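Local coordinates for metal-dependent phosphohydrolase, HDOD domain-containing (Geobacter sulfurreducens, PDB 3HC1), which is of unknown function but binds two iron ions in an all-helical HDOD domain, related to the HD-type phosphohydrolases, at residues 58-63 and 100-105; 25-30 and 202-207; 218-223 and 264-269. All coordinates share one frame; numbering follows the deposited sequence.

Contact 1: 58-63 and 100-105; sequences QVLTAR and TCAIVD
Arg63 meets Cys101 and Asp105 through a set of polar bonds at its guanidinium. NH1 donates to Cys101 O at 2.7 Å. The carbonyl oxygen points almost straight at the donor, with a C=O...N angle of 174°, and lies in the guanidinium plane. NH2 forms a salt bridge with Asp105 OD1 at 2.9 Å, using the syn lone pair of that oxygen. The carboxylate plane is turned 70° from the guanidinium, and the NH1 bonds to the two carboxylate oxygens are weak. NH1 therefore serves a backbone carbonyl and a charged side chain together, which should limit rotation of the group. The chain of Arg63 is extended from CG to NE, which carries NE across toward helix 82-108. Asp105 OD1 also has Lys108 as a long, weak ion partner. Val104 CG1 comes to 3.3 Å from Arg63 NH1, oblique to the guanidinium.

The apolar contacts lie beside this. Leu60 CD1 sits 3.6 Å from Cys101 CB and 4.1 Å from Ala102 CB. Arg63 CB touches Cys101 CB at 3.7 Å. Phe303 packs on both Arg63 and Cys101.

The axes of segments 58-63 and 100-105 approach to 9.5 Å, with 123° between their directions. The arrangement is a helix-helix packing with a salt bridge between two partly exposed residues. It joins helix 58-69 to helix 82-108 within the all-helical HDOD domain.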
ATOM      1  N   GLN A  58     -12.247   1.044  21.983  1.00 39.60           N
ATOM      2  CA  GLN A  58     -13.237   2.052  21.590  1.00 40.82           C
ATOM      3  C   GLN A  58     -12.777   2.929  20.419  1.00 41.38           C
ATOM      4  O   GLN A  58     -13.590   3.330  19.580  1.00 41.03           O
ATOM      5  CB  GLN A  58     -13.591   2.940  22.792  1.00 41.04           C
ATOM      6  N   VAL A  59     -11.478   3.211  20.360  1.00 41.61           N
ATOM      7  CA  VAL A  59     -10.930   4.108  19.350  1.00 40.84           C
ATOM      8  C   VAL A  59     -10.924   3.380  18.008  1.00 39.63           C
ATOM      9  O   VAL A  59     -11.444   3.908  17.013  1.00 42.07           O
ATOM     10  CB  VAL A  59      -9.510   4.606  19.722  1.00 42.05           C
ATOM     11  CG1 VAL A  59      -8.993   5.644  18.696  1.00 37.19           C
ATOM     12  CG2 VAL A  59      -9.502   5.190  21.147  1.00 43.46           C
ATOM     13  N   LEU A  60     -10.369   2.166  17.992  1.00 36.64           N
ATOM     14  CA  LEU A  60     -10.358   1.342  16.784  1.00 32.76           C
ATOM     15  C   LEU A  60     -11.773   1.104  16.304  1.00 30.57           C
ATOM     16  O   LEU A  60     -12.039   1.269  15.121  1.00 27.95           O
ATOM     17  CB  LEU A  60      -9.640   0.013  17.014  1.00 31.19           C
ATOM     18  CG  LEU A  60      -9.286  -0.807  15.782  1.00 32.33           C
ATOM     19  CD1 LEU A  60      -8.477   0.033  14.754  1.00 24.65           C
ATOM     20  CD2 LEU A  60      -8.520  -2.051  16.199  1.00 29.28           C
ATOM     21  N   THR A  61     -12.689   0.763  17.219  1.00 29.75           N
ATOM     22  CA  THR A  61     -14.103   0.508  16.852  1.00 29.94           C
ATOM     23  C   THR A  61     -14.777   1.676  16.143  1.00 29.68           C
ATOM     24  O   THR A  61     -15.346   1.510  15.074  1.00 31.68           O
ATOM     25  CB  THR A  61     -14.952   0.134  18.096  1.00 30.30           C
ATOM     26  OG1 THR A  61     -14.540  -1.156  18.568  1.00 31.33           O
ATOM     27  CG2 THR A  61     -16.436   0.121  17.751  1.00 27.68           C
ATOM     28  N   ALA A  62     -14.714   2.856  16.743  1.00 30.56           N
ATOM     29  CA  ALA A  62     -15.244   4.077  16.125  1.00 30.66           C
ATOM     30  C   ALA A  62     -14.605   4.398  14.766  1.00 29.88           C
ATOM     31  O   ALA A  62     -15.273   4.903  13.855  1.00 27.49           O
ATOM     32  CB  ALA A  62     -15.080   5.263  17.080  1.00 32.21           C
ATOM     33  N   ARG A  63     -13.309   4.118  14.628  1.00 31.18           N
ATOM     34  CA  ARG A  63     -12.639   4.299  13.350  1.00 29.22           C
ATOM     35  C   ARG A  63     -13.259   3.379  12.315  1.00 28.34           C
ATOM     36  O   ARG A  63     -13.572   3.828  11.210  1.00 25.01           O
ATOM     37  CB  ARG A  63     -11.135   4.026  13.442  1.00 32.02           C
ATOM     38  CG  ARG A  63     -10.285   5.156  14.029  1.00 31.37           C
ATOM     39  CD  ARG A  63      -8.850   4.711  14.033  1.00 30.07           C
ATOM     40  NE  ARG A  63      -8.012   5.408  14.991  1.00 33.71           N
ATOM     41  CZ  ARG A  63      -6.738   5.077  15.229  1.00 36.93           C
ATOM     42  NH1 ARG A  63      -6.162   4.062  14.592  1.00 28.36           N
ATOM     43  NH2 ARG A  63      -6.034   5.755  16.117  1.00 40.62           N
ATOM     44  N   THR A 100      -6.971  -1.349   7.942  1.00 19.61           N
ATOM     45  CA  THR A 100      -6.779   0.065   7.589  1.00 20.88           C
ATOM     46  C   THR A 100      -6.799   0.962   8.818  1.00 21.39           C
ATOM     47  O   THR A 100      -5.968   1.860   8.964  1.00 20.81           O
ATOM     48  CB  THR A 100      -7.869   0.486   6.553  1.00 19.39           C
ATOM     49  OG1 THR A 100      -7.718  -0.353   5.393  1.00 20.53           O
ATOM     50  CG2 THR A 100      -7.760   1.947   6.152  1.00 17.37           C
ATOM     51  N   CYS A 101      -7.766   0.716   9.705  1.00 21.05           N
ATOM     52  CA  CYS A 101      -7.944   1.566  10.870  1.00 20.91           C
ATOM     53  C   CYS A 101      -6.909   1.342  11.909  1.00 17.95           C
ATOM     54  O   CYS A 101      -6.668   2.240  12.676  1.00 22.19           O
ATOM     55  CB  CYS A 101      -9.333   1.399  11.481  1.00 19.25           C
ATOM     56  SG  CYS A 101     -10.571   1.991  10.327  1.00 26.10           S
ATOM     57  N   ALA A 102      -6.271   0.175  11.895  1.00 24.75           N
ATOM     58  CA  ALA A 102      -5.176  -0.124  12.827  1.00 27.19           C
ATOM     59  C   ALA A 102      -3.838   0.327  12.249  1.00 25.46           C
ATOM     60  O   ALA A 102      -3.017   0.839  12.971  1.00 22.18           O
ATOM     61  CB  ALA A 102      -5.111  -1.638  13.176  1.00 26.66           C
ATOM     62  N   ILE A 103      -3.621   0.127  10.957  1.00 24.04           N
ATOM     63  CA  ILE A 103      -2.331   0.457  10.361  1.00 18.89           C
ATOM     64  C   ILE A 103      -2.121   2.012  10.341  1.00 20.80           C
ATOM     65  O   ILE A 103      -0.998   2.485  10.247  1.00 22.22           O
ATOM     66  CB  ILE A 103      -2.183  -0.185   8.992  1.00 20.41           C
ATOM     67  CG1 ILE A 103      -0.698  -0.295   8.574  1.00 30.31           C
ATOM     68  CG2 ILE A 103      -2.995   0.523   7.933  1.00 20.63           C
ATOM     69  CD1 ILE A 103      -0.001  -1.444   9.220  1.00 36.14           C
ATOM     70  N   VAL A 104      -3.198   2.787  10.423  1.00 17.07           N
ATOM     71  CA  VAL A 104      -3.065   4.243  10.336  1.00 18.65           C
ATOM     72  C   VAL A 104      -2.168   4.794  11.477  1.00 20.07           C
ATOM     73  O   VAL A 104      -1.462   5.769  11.278  1.00 18.16           O
ATOM     74  CB  VAL A 104      -4.388   4.973  10.212  1.00 18.09           C
ATOM     75  CG1 VAL A 104      -5.238   4.815  11.496  1.00 19.36           C
ATOM     76  CG2 VAL A 104      -4.139   6.467   9.850  1.00 18.99           C
ATOM     77  N   ASP A 105      -2.137   4.135  12.633  1.00 17.82           N
ATOM     78  CA  ASP A 105      -1.234   4.565  13.716  1.00 19.56           C
ATOM     79  C   ASP A 105       0.241   4.534  13.328  1.00 17.68           C
ATOM     80  O   ASP A 105       1.002   5.378  13.752  1.00 19.96           O
ATOM     81  CB  ASP A 105      -1.443   3.725  14.990  1.00 20.74           C
ATOM     82  CG  ASP A 105      -2.785   3.965  15.617  1.00 19.66           C
ATOM     83  OD1 ASP A 105      -3.283   5.101  15.541  1.00 27.88           O
ATOM     84  OD2 ASP A 105      -3.362   3.004  16.165  1.00 41.43           O
TER

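Contact 2: 25-30 and 202-207; sequences ELPTVP and KRWSLN
Trp204 CG stands anti to its own carbonyl carbon (chi1 -68°), and Val29 CG1 is likewise anti to its carbonyl carbon; the two side chains cross at about a right angle. Val29 CG1 lies over the six-membered ring, 3.5 Å from its centroid and 21° off the ring normal. This is a CH-pi contact. Val29 CG2 lies over the same face, 3.7 Å from Trp204 CD2 at the ring fusion.

The edge of the indole is used as well. NE1 donates to Pro27 O at 3.1 Å, with an N-H...O angle of 148°. The oxygen is close to the ring plane, while the donor stands out of the carbonyl plane. An alanine in place of Trp204 would probably leave Pro27 O without this donor and open a gap beneath the Val29 methyls.

Leu26 CD1 lies over one face of the Arg203 guanidinium, 3.3 Å from Arg203 NE. The two side chains cross at about a right angle. Phe158 of helix 154-162 also packs on Leu26, and Leu106 of helix 82-108 on Trp204.

Ser205 ends the helix in a Schellman motif just after Trp204. The chemistry suggests that the indole helps to hold segment 25-30 in two ways: its N-H binds a backbone oxygen, and its face receives a valine.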
ATOM      1  N   GLU A  25      14.850   2.316  18.782  0.50 32.05           N
ATOM      2  CA  GLU A  25      13.476   1.768  18.820  0.50 32.05           C
ATOM      3  C   GLU A  25      12.751   1.781  17.451  0.50 31.37           C
ATOM      4  O   GLU A  25      12.316   2.826  16.978  0.50 28.71           O
ATOM      5  CB  GLU A  25      12.628   2.487  19.871  0.50 33.06           C
ATOM      6  CG  GLU A  25      13.004   2.189  21.320  0.50 36.42           C
ATOM      7  CD  GLU A  25      13.171   0.712  21.624  0.50 35.67           C
ATOM      8  OE1 GLU A  25      12.195  -0.061  21.487  0.50 39.60           O
ATOM      9  OE2 GLU A  25      14.285   0.338  22.007  0.50 21.77           O
ATOM     10  N   LEU A  26      12.537   0.595  16.890  1.00 31.98           N
ATOM     11  CA  LEU A  26      12.025   0.430  15.538  1.00 32.39           C
ATOM     12  C   LEU A  26      10.523   0.466  15.582  1.00 32.47           C
ATOM     13  O   LEU A  26       9.950  -0.051  16.532  1.00 31.60           O
ATOM     14  CB  LEU A  26      12.414  -0.941  15.016  1.00 32.22           C
ATOM     15  CG  LEU A  26      13.884  -1.184  14.764  1.00 27.68           C
ATOM     16  CD1 LEU A  26      14.048  -2.666  14.413  1.00 34.61           C
ATOM     17  CD2 LEU A  26      14.321  -0.329  13.639  1.00 30.74           C
ATOM     18  N   PRO A  27       9.876   0.960  14.507  1.00 30.97           N
ATOM     19  CA  PRO A  27       8.423   0.915  14.554  1.00 33.49           C
ATOM     20  C   PRO A  27       7.863  -0.509  14.631  1.00 33.65           C
ATOM     21  O   PRO A  27       8.479  -1.485  14.137  1.00 30.17           O
ATOM     22  CB  PRO A  27       8.006   1.596  13.250  1.00 31.19           C
ATOM     23  CG  PRO A  27       9.137   1.367  12.320  1.00 32.67           C
ATOM     24  CD  PRO A  27      10.374   1.346  13.180  1.00 30.38           C
ATOM     25  N   THR A  28       6.681  -0.603  15.215  1.00 36.84           N
ATOM     26  CA  THR A  28       5.953  -1.858  15.343  0.50 37.61           C
ATOM     27  C   THR A  28       4.587  -1.723  14.664  1.00 38.63           C
ATOM     28  O   THR A  28       4.109  -0.608  14.458  1.00 39.86           O
ATOM     29  CB  THR A  28       5.750  -2.219  16.825  0.50 37.55           C
ATOM     30  OG1 THR A  28       5.137  -3.505  16.918  0.50 37.91           O
ATOM     31  CG2 THR A  28       4.882  -1.180  17.534  0.50 38.05           C
ATOM     32  N   VAL A  29       3.978  -2.857  14.326  1.00 37.78           N
ATOM     33  CA  VAL A  29       2.577  -2.894  13.907  1.00 38.66           C
ATOM     34  C   VAL A  29       1.788  -3.739  14.927  1.00 36.98           C
ATOM     35  O   VAL A  29       2.304  -4.762  15.416  1.00 36.34           O
ATOM     36  CB  VAL A  29       2.430  -3.471  12.464  1.00 39.79           C
ATOM     37  CG1 VAL A  29       2.937  -2.457  11.434  1.00 37.03           C
ATOM     38  CG2 VAL A  29       3.185  -4.780  12.311  1.00 39.41           C
ATOM     39  N   PRO A  30       0.537  -3.333  15.255  1.00 36.44           N
ATOM     40  CA  PRO A  30      -0.371  -4.106  16.142  1.00 36.64           C
ATOM     41  C   PRO A  30      -0.457  -5.588  15.830  1.00 35.25           C
ATOM     42  O   PRO A  30      -0.350  -5.993  14.652  1.00 33.02           O
ATOM     43  CB  PRO A  30      -1.735  -3.470  15.863  1.00 36.56           C
ATOM     44  CG  PRO A  30      -1.416  -2.061  15.539  1.00 39.68           C
ATOM     45  CD  PRO A  30      -0.059  -2.036  14.891  1.00 38.34           C
ATOM     46  N   LYS A 202      10.054  -8.221   6.912  1.00 14.92           N
ATOM     47  CA  LYS A 202      10.640  -9.506   7.337  1.00 17.78           C
ATOM     48  C   LYS A 202      10.804  -9.557   8.834  1.00 20.56           C
ATOM     49  O   LYS A 202      10.424 -10.542   9.445  1.00 17.36           O
ATOM     50  CB  LYS A 202      11.975  -9.822   6.669  1.00 21.16           C
ATOM     51  CG  LYS A 202      11.904 -10.090   5.143  1.00 23.39           C
ATOM     52  CD  LYS A 202      11.222 -11.423   4.793  1.00 34.12           C
ATOM     53  CE  LYS A 202      12.194 -12.549   4.835  1.00 38.27           C
ATOM     54  NZ  LYS A 202      11.490 -13.821   4.985  1.00 29.65           N
ATOM     55  N   ARG A 203      11.311  -8.486   9.445  1.00 20.99           N
ATOM     56  CA  ARG A 203      11.351  -8.400  10.911  1.00 22.36           C
ATOM     57  C   ARG A 203       9.962  -8.604  11.526  1.00 20.55           C
ATOM     58  O   ARG A 203       9.835  -9.302  12.534  1.00 14.70           O
ATOM     59  CB  ARG A 203      11.982  -7.083  11.397  1.00 24.78           C
ATOM     60  CG  ARG A 203      11.577  -6.719  12.813  1.00 32.96           C
ATOM     61  CD  ARG A 203      12.280  -5.510  13.348  1.00 38.69           C
ATOM     62  NE  ARG A 203      13.618  -5.894  13.650  1.00 42.93           N
ATOM     63  CZ  ARG A 203      14.148  -6.008  14.866  1.00 30.84           C
ATOM     64  NH1 ARG A 203      13.506  -5.683  15.982  1.00 33.05           N
ATOM     65  NH2 ARG A 203      15.373  -6.430  14.919  1.00 27.60           N
ATOM     66  N   TRP A 204       8.913  -8.051  10.902  1.00 18.40           N
ATOM     67  CA  TRP A 204       7.575  -8.184  11.420  1.00 14.45           C
ATOM     68  C   TRP A 204       6.905  -9.520  11.156  1.00 14.22           C
ATOM     69  O   TRP A 204       5.749  -9.683  11.487  1.00 19.24           O
ATOM     70  CB  TRP A 204       6.642  -7.101  10.848  1.00 17.06           C
ATOM     71  CG  TRP A 204       6.937  -5.706  11.303  1.00 20.21           C
ATOM     72  CD1 TRP A 204       7.681  -5.319  12.375  1.00 24.21           C
ATOM     73  CD2 TRP A 204       6.449  -4.512  10.691  1.00 17.49           C
ATOM     74  NE1 TRP A 204       7.698  -3.936  12.458  1.00 26.34           N
ATOM     75  CE2 TRP A 204       6.962  -3.419  11.432  1.00 22.47           C
ATOM     76  CE3 TRP A 204       5.663  -4.251   9.567  1.00 26.35           C
ATOM     77  CZ2 TRP A 204       6.664  -2.098  11.110  1.00 32.97           C
ATOM     78  CZ3 TRP A 204       5.379  -2.917   9.236  1.00 33.41           C
ATOM     79  CH2 TRP A 204       5.888  -1.869   9.998  1.00 29.17           C
ATOM     80  N   SER A 205       7.593 -10.406  10.476  1.00 16.63           N
ATOM     81  CA  SER A 205       7.090 -11.726  10.088  1.00 21.60           C
ATOM     82  C   SER A 205       5.939 -11.706   9.118  1.00 18.29           C
ATOM     83  O   SER A 205       5.134 -12.629   9.114  1.00 13.79           O
ATOM     84  CB  SER A 205       6.758 -12.553  11.314  1.00 22.88           C
ATOM     85  OG  SER A 205       7.955 -12.685  12.048  1.00 28.58           O
ATOM     86  N   LEU A 206       5.876 -10.687   8.277  1.00 16.17           N
ATOM     87  CA  LEU A 206       4.851 -10.667   7.238  1.00 19.18           C
ATOM     88  C   LEU A 206       5.179 -11.681   6.121  1.00 17.60           C
ATOM     89  O   LEU A 206       6.331 -11.926   5.841  1.00 14.93           O
ATOM     90  CB  LEU A 206       4.687  -9.292   6.655  1.00 17.32           C
ATOM     91  CG  LEU A 206       4.340  -8.177   7.626  1.00 22.75           C
ATOM     92  CD1 LEU A 206       4.332  -6.851   6.803  1.00 14.18           C
ATOM     93  CD2 LEU A 206       3.029  -8.471   8.235  1.00 17.28           C
ATOM     94  N   ASN A 207       4.153 -12.270   5.523  1.00 19.32           N
ATOM     95  CA  ASN A 207       4.352 -13.241   4.440  1.00 20.67           C
ATOM     96  C   ASN A 207       5.182 -12.648   3.313  1.00 15.71           C
ATOM     97  O   ASN A 207       5.083 -11.476   3.025  1.00 13.85           O
ATOM     98  CB  ASN A 207       3.043 -13.702   3.852  1.00 21.09           C
ATOM     99  CG  ASN A 207       2.215 -14.554   4.805  1.00 31.76           C
ATOM    100  OD1 ASN A 207       2.731 -15.194   5.740  1.00 28.70           O
ATOM    101  ND2 ASN A 207       0.922 -14.593   4.540  1.00 40.24           N
TER

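Contact 3: 218-223 and 264-269; sequences HDIEAV and HPSWGV. With FE (Fe (III) ion), chain B.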
ATOM      1  N   HIS A 218       8.970  -0.971  -7.504  1.00 17.08           N
ATOM      2  CA  HIS A 218       9.488   0.002  -8.499  1.00 19.78           C
ATOM      3  C   HIS A 218      10.052  -0.647  -9.755  1.00 22.43           C
ATOM      4  O   HIS A 218      10.442   0.061 -10.657  1.00 24.69           O
ATOM      5  CB  HIS A 218      10.512   0.989  -7.865  1.00 17.39           C
ATOM      6  CG  HIS A 218       9.883   1.967  -6.928  1.00 15.61           C
ATOM      7  ND1 HIS A 218       9.178   3.063  -7.381  1.00 12.33           N
ATOM      8  CD2 HIS A 218       9.830   2.026  -5.566  1.00 15.75           C
ATOM      9  CE1 HIS A 218       8.672   3.718  -6.345  1.00 14.82           C
ATOM     10  NE2 HIS A 218       9.077   3.139  -5.225  1.00  8.10           N
ATOM     11  N   ASP A 219      10.081  -1.984  -9.844  1.00 20.39           N
ATOM     12  CA  ASP A 219      10.390  -2.648 -11.108  1.00 19.08           C
ATOM     13  C   ASP A 219       9.848  -4.060 -11.150  1.00 17.10           C
ATOM     14  O   ASP A 219      10.513  -5.000 -10.732  1.00 18.74           O
ATOM     15  CB  ASP A 219      11.867  -2.668 -11.388  1.00 23.20           C
ATOM     16  CG  ASP A 219      12.193  -3.169 -12.813  1.00 21.99           C
ATOM     17  OD1 ASP A 219      11.284  -3.342 -13.693  1.00 27.47           O
ATOM     18  OD2 ASP A 219      13.382  -3.390 -13.015  1.00 29.65           O
ATOM     19  N   ILE A 220       8.623  -4.175 -11.637  1.00 19.75           N
ATOM     20  CA  ILE A 220       7.924  -5.473 -11.725  1.00 21.24           C
ATOM     21  C   ILE A 220       8.758  -6.506 -12.491  1.00 20.30           C
ATOM     22  O   ILE A 220       8.677  -7.689 -12.208  1.00 18.47           O
ATOM     23  CB  ILE A 220       6.512  -5.291 -12.306  1.00 20.71           C
ATOM     24  CG1 ILE A 220       5.692  -6.595 -12.222  1.00 25.32           C
ATOM     25  CG2 ILE A 220       6.561  -4.759 -13.743  1.00 18.09           C
ATOM     26  CD1 ILE A 220       5.628  -7.213 -10.805  1.00 16.94           C
ATOM     27  N   GLU A 221       9.597  -6.048 -13.426  1.00 22.38           N
ATOM     28  CA  GLU A 221      10.361  -6.939 -14.273  1.00 23.60           C
ATOM     29  C   GLU A 221      11.454  -7.667 -13.522  1.00 23.70           C
ATOM     30  O   GLU A 221      11.940  -8.699 -14.012  1.00 24.66           O
ATOM     31  CB  GLU A 221      10.872  -6.222 -15.546  1.00 23.40           C
ATOM     32  CG  GLU A 221       9.679  -5.585 -16.340  1.00 34.02           C
ATOM     33  CD  GLU A 221      10.032  -5.086 -17.723  1.00 38.05           C
ATOM     34  OE1 GLU A 221      10.717  -4.056 -17.829  1.00 51.39           O
ATOM     35  OE2 GLU A 221       9.594  -5.717 -18.701  1.00 43.44           O
ATOM     36  N   ALA A 222      11.799  -7.192 -12.327  1.00 21.58           N
ATOM     37  CA  ALA A 222      12.740  -7.893 -11.404  1.00 20.69           C
ATOM     38  C   ALA A 222      12.175  -9.095 -10.603  1.00 18.73           C
ATOM     39  O   ALA A 222      12.945  -9.819 -10.025  1.00 20.89           O
ATOM     40  CB  ALA A 222      13.355  -6.886 -10.387  1.00 20.56           C
ATOM     41  N   VAL A 223      10.870  -9.271 -10.510  1.00 20.53           N
ATOM     42  CA  VAL A 223      10.297 -10.318  -9.664  1.00 18.21           C
ATOM     43  C   VAL A 223      10.828 -11.677 -10.243  1.00 19.72           C
ATOM     44  O   VAL A 223      10.691 -11.925 -11.422  1.00 17.56           O
ATOM     45  CB  VAL A 223       8.742 -10.230  -9.572  1.00 18.72           C
ATOM     46  CG1 VAL A 223       8.158 -11.315  -8.670  1.00 18.83           C
ATOM     47  CG2 VAL A 223       8.291  -8.872  -8.983  1.00 17.09           C
ATOM     48  N   HIS A 264       1.919  -0.547 -19.846  1.00 16.46           N
ATOM     49  CA  HIS A 264       2.699  -0.900 -18.652  1.00 15.36           C
ATOM     50  C   HIS A 264       2.987  -2.420 -18.571  1.00 18.04           C
ATOM     51  O   HIS A 264       2.113  -3.222 -18.888  1.00 17.29           O
ATOM     52  CB  HIS A 264       1.948  -0.447 -17.412  1.00 13.63           C
ATOM     53  CG  HIS A 264       2.778  -0.436 -16.146  1.00 12.20           C
ATOM     54  ND1 HIS A 264       3.061  -1.580 -15.429  1.00 14.45           N
ATOM     55  CD2 HIS A 264       3.276   0.589 -15.420  1.00 14.26           C
ATOM     56  CE1 HIS A 264       3.765  -1.262 -14.352  1.00 18.71           C
ATOM     57  NE2 HIS A 264       3.914   0.051 -14.326  1.00 19.07           N
ATOM     58  N   PRO A 265       4.210  -2.796 -18.159  1.00 18.06           N
ATOM     59  CA  PRO A 265       4.576  -4.216 -18.121  1.00 20.78           C
ATOM     60  C   PRO A 265       3.767  -5.087 -17.158  1.00 16.04           C
ATOM     61  O   PRO A 265       3.757  -6.321 -17.308  1.00 18.82           O
ATOM     62  CB  PRO A 265       6.064  -4.185 -17.716  1.00 20.65           C
ATOM     63  CG  PRO A 265       6.337  -2.833 -17.232  1.00 22.51           C
ATOM     64  CD  PRO A 265       5.383  -1.930 -17.922  1.00 18.19           C
ATOM     65  N   SER A 266       3.096  -4.471 -16.191  1.00 15.70           N
ATOM     66  CA  SER A 266       2.305  -5.228 -15.238  1.00 17.94           C
ATOM     67  C   SER A 266       1.168  -5.987 -15.920  1.00 17.66           C
ATOM     68  O   SER A 266       0.792  -7.033 -15.444  1.00 13.90           O
ATOM     69  CB  SER A 266       1.717  -4.351 -14.147  1.00 17.18           C
ATOM     70  OG  SER A 266       2.689  -3.955 -13.225  1.00 18.03           O
ATOM     71  N   TRP A 267       0.625  -5.447 -17.010  1.00 17.82           N
ATOM     72  CA  TRP A 267      -0.532  -6.056 -17.654  1.00 19.53           C
ATOM     73  C   TRP A 267      -0.172  -7.442 -18.164  1.00 20.00           C
ATOM     74  O   TRP A 267      -0.902  -8.363 -17.911  1.00 17.28           O
ATOM     75  CB  TRP A 267      -1.122  -5.188 -18.774  1.00 20.30           C
ATOM     76  CG  TRP A 267      -1.611  -3.919 -18.305  1.00 14.06           C
ATOM     77  CD1 TRP A 267      -1.170  -2.686 -18.683  1.00 14.18           C
ATOM     78  CD2 TRP A 267      -2.603  -3.705 -17.298  1.00 13.55           C
ATOM     79  NE1 TRP A 267      -1.851  -1.714 -17.989  1.00 12.69           N
ATOM     80  CE2 TRP A 267      -2.742  -2.316 -17.139  1.00 14.65           C
ATOM     81  CE3 TRP A 267      -3.450  -4.557 -16.571  1.00 15.49           C
ATOM     82  CZ2 TRP A 267      -3.675  -1.746 -16.246  1.00 19.39           C
ATOM     83  CZ3 TRP A 267      -4.340  -4.012 -15.674  1.00 17.42           C
ATOM     84  CH2 TRP A 267      -4.450  -2.614 -15.506  1.00 23.23           C
ATOM     85  N   GLY A 268       0.971  -7.587 -18.850  1.00 20.39           N
ATOM     86  CA  GLY A 268       1.489  -8.891 -19.220  1.00 19.77           C
ATOM     87  C   GLY A 268       1.785  -9.826 -18.041  1.00 20.48           C
ATOM     88  O   GLY A 268       1.550 -11.042 -18.120  1.00 18.38           O
ATOM     89  N   VAL A 269       2.257  -9.277 -16.929  1.00 18.41           N
ATOM     90  CA  VAL A 269       2.600 -10.104 -15.769  1.00 16.56           C
ATOM     91  C   VAL A 269       1.332 -10.692 -15.148  1.00 17.32           C
ATOM     92  O   VAL A 269       1.276 -11.914 -14.797  1.00 15.25           O
ATOM     93  CB  VAL A 269       3.486  -9.303 -14.771  1.00 15.72           C
ATOM     94  CG1 VAL A 269       3.664 -10.048 -13.436  1.00 14.77           C
ATOM     95  CG2 VAL A 269       4.859  -9.069 -15.446  1.00 17.17           C
TER
HETATM   96 FE    FE B 305       7.857   3.223  -3.404  1.00 14.71          FE
HETATM   97  O   HOH W   1       6.266   3.300  -4.423  1.00 15.87           O
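Ile220 and Ser266 come nearest in the backbone, with CA atoms 6.6 Å apart, where a 3-10 turn at 220-222 faces the first turn of helix 266-273. Ile220 carries most of the contact. Its CG1 is anti to the backbone N (chi1 -172°) and meets Val269 CG2 tip to tip at 4.1 Å. Its CG2 passes alongside the ring of Pro265, 4.0 Å from CG. Glu221 crosses Pro265 at about a right angle, with OE2 4.0 Å from Pro265 CB. No hydrogen bond joins the two segments.

Several polar groups are held within a segment or by neighbours. Asp219 OD1 accepts from Glu221 N at 3.2 Å, an Asx turn, and the N-H meets the carboxylate from above its plane. His264 ND1 accepts from Ser266 N at 3.0 Å; the donor lies near the ring plane, and the bond caps the helix start. Ser266 OG bonds to Ala232 O of helix 229-243, whose Val231 and Ala232 also pack on Ile220.

His218 takes no part in the packing but binds iron through NE2 at 2.2 Å. A water binds the same ion at 1.9 Å. His193, His217, Asp153 and Glu249 complete the site. The contact thus packs the loop that follows an iron ligand against helix 266-273. It lies a short way from the two-iron centre, which His218 reaches and which carries the HD-type signature of this family.

In the fold
Contacts 1 and 3 are largely buried, whereas contact 2 lies at the surface. Contacts 1 and 2 touch: Ile103 CD1 of the first is 3.8 Å from Val29 CG1 of the second. Helix 82-108 thus serves both, as a partner in contact 1 and as a neighbour of the loop in contact 2. Contact 3 touches neither and lies across the chain's centre from contact 1, their centres about 33 Å apart. Contact 1 joins two helices by a salt bridge and a carbonyl bond set beside apolar packing. Contact 2 joins a loop to a helix end mainly by an indole, with a leucine over a guanidinium. Contact 3 is apolar between its segments, and alone includes an iron ligand.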